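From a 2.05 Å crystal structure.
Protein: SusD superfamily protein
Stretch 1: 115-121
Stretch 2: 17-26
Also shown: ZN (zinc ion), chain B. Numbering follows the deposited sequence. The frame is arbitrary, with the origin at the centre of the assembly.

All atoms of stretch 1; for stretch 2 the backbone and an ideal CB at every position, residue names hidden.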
# COMPACT_ATOMS: atom_id res chain seq x y z
N ARG A 115 5.27 -18.45 14.29
CA ARG A 115 5.26 -17.02 14.12
C ARG A 115 6.25 -16.58 13.06
O ARG A 115 5.94 -15.70 12.27
CB ARG A 115 5.57 -16.32 15.42
CG ARG A 115 5.56 -14.79 15.25
CD ARG A 115 5.64 -14.03 16.57
NE ARG A 115 4.44 -14.22 17.37
CZ ARG A 115 4.21 -13.64 18.54
NH1 ARG A 115 5.08 -12.74 19.06
NH2 ARG A 115 3.08 -13.92 19.19
N TYR A 116 7.46 -17.13 13.10
CA TYR A 116 8.48 -16.74 12.11
C TYR A 116 8.04 -17.08 10.67
O TYR A 116 8.19 -16.26 9.75
CB TYR A 116 9.82 -17.43 12.39
CG TYR A 116 10.52 -17.11 13.70
CD1 TYR A 116 10.41 -15.87 14.33
CD2 TYR A 116 11.33 -18.07 14.29
CE1 TYR A 116 11.11 -15.63 15.53
CE2 TYR A 116 12.00 -17.84 15.48
CZ TYR A 116 11.90 -16.62 16.09
OH TYR A 116 12.61 -16.46 17.25
N VAL A 117 7.45 -18.27 10.50
CA VAL A 117 6.93 -18.68 9.20
C VAL A 117 5.84 -17.73 8.75
O VAL A 117 5.82 -17.27 7.63
CB VAL A 117 6.35 -20.12 9.23
CG1 VAL A 117 5.54 -20.46 7.93
CG2 VAL A 117 7.47 -21.17 9.45
N GLN A 118 4.90 -17.47 9.62
CA GLN A 118 3.71 -16.71 9.23
C GLN A 118 4.08 -15.23 8.95
O GLN A 118 3.53 -14.59 8.05
CB GLN A 118 2.63 -16.89 10.31
CG GLN A 118 2.07 -18.32 10.33
CD GLN A 118 1.11 -18.57 11.48
OE1 GLN A 118 0.65 -17.63 12.13
NE2 GLN A 118 0.85 -19.86 11.78
N GLU A 119 5.05 -14.72 9.69
CA GLU A 119 5.56 -13.37 9.41
C GLU A 119 6.25 -13.28 8.06
O GLU A 119 6.00 -12.34 7.29
CB GLU A 119 6.54 -12.86 10.49
CG GLU A 119 5.80 -12.41 11.73
CD GLU A 119 6.70 -11.66 12.73
OE1 GLU A 119 7.74 -11.04 12.33
OE2 GLU A 119 6.35 -11.72 13.92
N ALA A 120 7.07 -14.28 7.76
CA ALA A 120 7.80 -14.29 6.49
C ALA A 120 6.80 -14.41 5.31
O ALA A 120 6.95 -13.74 4.30
CB ALA A 120 8.81 -15.42 6.49
N LYS A 121 5.80 -15.27 5.46
CA LYS A 121 4.76 -15.39 4.45
C LYS A 121 3.98 -14.09 4.21
O LYS A 121 3.65 -13.76 3.07
CB LYS A 121 3.82 -16.57 4.77
CG LYS A 121 4.48 -17.94 4.55
CD LYS A 121 3.43 -19.05 4.71
CE LYS A 121 4.06 -20.41 4.57
NZ LYS A 121 3.03 -21.47 4.72
N UNK A 17 21.02 -20.14 15.95
CA UNK A 17 20.42 -19.56 17.17
C UNK A 17 19.22 -18.73 16.82
O UNK A 17 19.09 -18.31 15.67
CB UNK A 17 21.43 -18.71 17.93
N UNK A 18 18.35 -18.49 17.81
CA UNK A 18 17.17 -17.66 17.56
C UNK A 18 17.54 -16.25 17.11
O UNK A 18 16.87 -15.71 16.24
CB UNK A 18 16.30 -17.59 18.82
N UNK A 19 18.60 -15.66 17.66
CA UNK A 19 18.94 -14.30 17.28
C UNK A 19 19.37 -14.27 15.78
O UNK A 19 19.06 -13.33 15.08
CB UNK A 19 20.05 -13.76 18.18
N UNK A 20 20.01 -15.32 15.28
CA UNK A 20 20.32 -15.40 13.83
C UNK A 20 19.07 -15.54 12.94
O UNK A 20 18.97 -14.91 11.92
CB UNK A 20 21.25 -16.59 13.57
N UNK A 21 18.11 -16.34 13.39
CA UNK A 21 16.82 -16.43 12.67
C UNK A 21 16.15 -15.06 12.62
O UNK A 21 15.75 -14.56 11.56
CB UNK A 21 15.89 -17.44 13.34
N UNK A 22 16.07 -14.42 13.76
CA UNK A 22 15.41 -13.14 13.84
C UNK A 22 16.14 -12.03 13.07
O UNK A 22 15.48 -11.19 12.53
CB UNK A 22 15.26 -12.74 15.31
N UNK A 23 17.48 -12.05 13.02
CA UNK A 23 18.20 -11.08 12.22
C UNK A 23 17.80 -11.21 10.75
O UNK A 23 17.62 -10.21 10.06
CB UNK A 23 19.71 -11.26 12.39
N UNK A 24 17.68 -12.45 10.28
CA UNK A 24 17.29 -12.68 8.89
C UNK A 24 15.85 -12.30 8.69
O UNK A 24 15.53 -11.69 7.68
CB UNK A 24 17.51 -14.14 8.49
N UNK A 25 15.00 -12.57 9.67
CA UNK A 25 13.58 -12.17 9.58
C UNK A 25 13.45 -10.66 9.48
O UNK A 25 12.73 -10.13 8.60
CB UNK A 25 12.80 -12.68 10.79
N UNK A 26 14.16 -9.94 10.34
CA UNK A 26 14.19 -8.47 10.21
C UNK A 26 14.71 -8.00 8.87
O UNK A 26 14.27 -6.98 8.38
CB UNK A 26 15.05 -7.86 11.32
ZN ZN B . 7.69 -10.72 15.14

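The two helices run nearly parallel, 14° between their N-to-C directions, with axes 11.0 Å apart at closest approach. That spacing leaves room for side chains between them, and Tyr-116 already reaches across the gap.

Position 17 is extended (phi/psi -154/160) and directly precedes a helix, with nothing of stretch 1 within 5.5 Å of its ideal CB. Ser, Thr, Asp or Asn would suit, as N-caps. It is Ser-17, whose OG accepts from the backbone N of position 20 at 3.3 Å.

At position 18, the first helical turn, phi is -60 and no preceding helical carbonyl needs its N-H, so proline is allowed among many others. CA-to-CB points sideways, the ideal CB lying 4.2 Å from Tyr-116 OH. Pro-18 fits, making a marginal contact, CB to Tyr-116 OH at 4.4 Å.

Positions 19 and 20 meet nothing of stretch 1, and almost any helix-compatible residue would serve. They are Thr-19 and Arg-20.

Position 21 points toward stretch 1, its ideal CB 4.5 Å from Tyr-116 CE2. An aromatic ring offers a surface for Val, Ile, Leu or Met. Ile-21 (chi1 m, chi2 t) lays its CG2 over one face of the ring, 4.0 Å from the centroid and 27° off the normal, a CH-pi contact; CG2 is 3.6 Å from Tyr-116 CD2.

Position 22 points sideways, but its ideal CB is 5.0 Å from Tyr-116 OH, so a longer side chain could bring a polar end to the hydroxyl: Glu, Gln or perhaps Lys. The deposited Glu-22 (chi1 m, chi2 t) does so, its end coming nearer than its CB. Tyr-116 OH donates to Glu-22 OE2 in a very short 2.4 Å hydrogen bond, with OE2 near the ring plane, at the edge.

Positions 23 and 24 are out of reach of stretch 1, leaving the choice wide; they hold Ala-23 and Thr-24.

Position 25 points toward stretch 1 and has the nearest CA pairing, 6.9 Å to Ala-120 CA. Its ideal CB is 5.3 Å from Tyr-116 CD1, and the small Ala-120 leaves space for Leu, Met or Ile. Leu-25 (chi1 t, chi2 p) places CD2 3.7 Å from Tyr-116 CD1 and 3.5 Å from Glu-119 OE1, while CD1 lies 4.3 Å from Ala-120 N. The other carboxylate oxygen, Glu-119 OE2, binds the zinc ion, ZN, at 2.1 Å.

Position 26 points away, favouring no particular class. It is Asn-26, whose OD1 is hydrogen-bonded elsewhere in the structure.

Stretch 2, residues 17-26: SPTRIEATLN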
# COMPACT_ATOMS: atom_id res chain seq x y z
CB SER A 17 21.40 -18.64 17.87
OG SER A 17 21.62 -17.50 17.08
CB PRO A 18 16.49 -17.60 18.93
CG PRO A 18 16.94 -18.81 19.66
CD PRO A 18 18.32 -19.12 19.15
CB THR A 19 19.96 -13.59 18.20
OG1 THR A 19 21.25 -14.13 18.00
CG2 THR A 19 19.61 -13.74 19.68
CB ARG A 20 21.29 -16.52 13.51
CG ARG A 20 22.71 -16.12 13.92
CD ARG A 20 23.70 -17.05 13.34
NE ARG A 20 25.07 -16.60 13.54
CZ ARG A 20 26.13 -17.29 13.14
NH1 ARG A 20 25.99 -18.47 12.52
NH2 ARG A 20 27.35 -16.80 13.36
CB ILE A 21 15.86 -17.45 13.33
CG1 ILE A 21 16.46 -18.88 13.29
CG2 ILE A 21 14.49 -17.40 12.60
CD1 ILE A 21 15.73 -19.90 14.23
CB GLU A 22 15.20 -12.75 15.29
CG GLU A 22 14.15 -13.63 15.91
CD GLU A 22 13.97 -13.43 17.40
OE1 GLU A 22 14.49 -12.44 17.91
OE2 GLU A 22 13.29 -14.27 18.04
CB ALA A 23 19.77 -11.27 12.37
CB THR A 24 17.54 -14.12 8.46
OG1 THR A 24 18.89 -14.45 8.80
CG2 THR A 24 17.35 -14.32 6.97
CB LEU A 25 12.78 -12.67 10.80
CG LEU A 25 11.31 -12.27 10.93
CD1 LEU A 25 10.56 -12.65 9.73
CD2 LEU A 25 10.69 -12.90 12.16
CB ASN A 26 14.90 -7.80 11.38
CG ASN A 26 14.04 -7.86 12.66
OD1 ASN A 26 12.82 -7.57 12.64
ND2 ASN A 26 14.67 -8.28 13.76
O HOH W 1 6.40 -10.20 16.50
O HOH W 2 9.09 -12.25 16.02
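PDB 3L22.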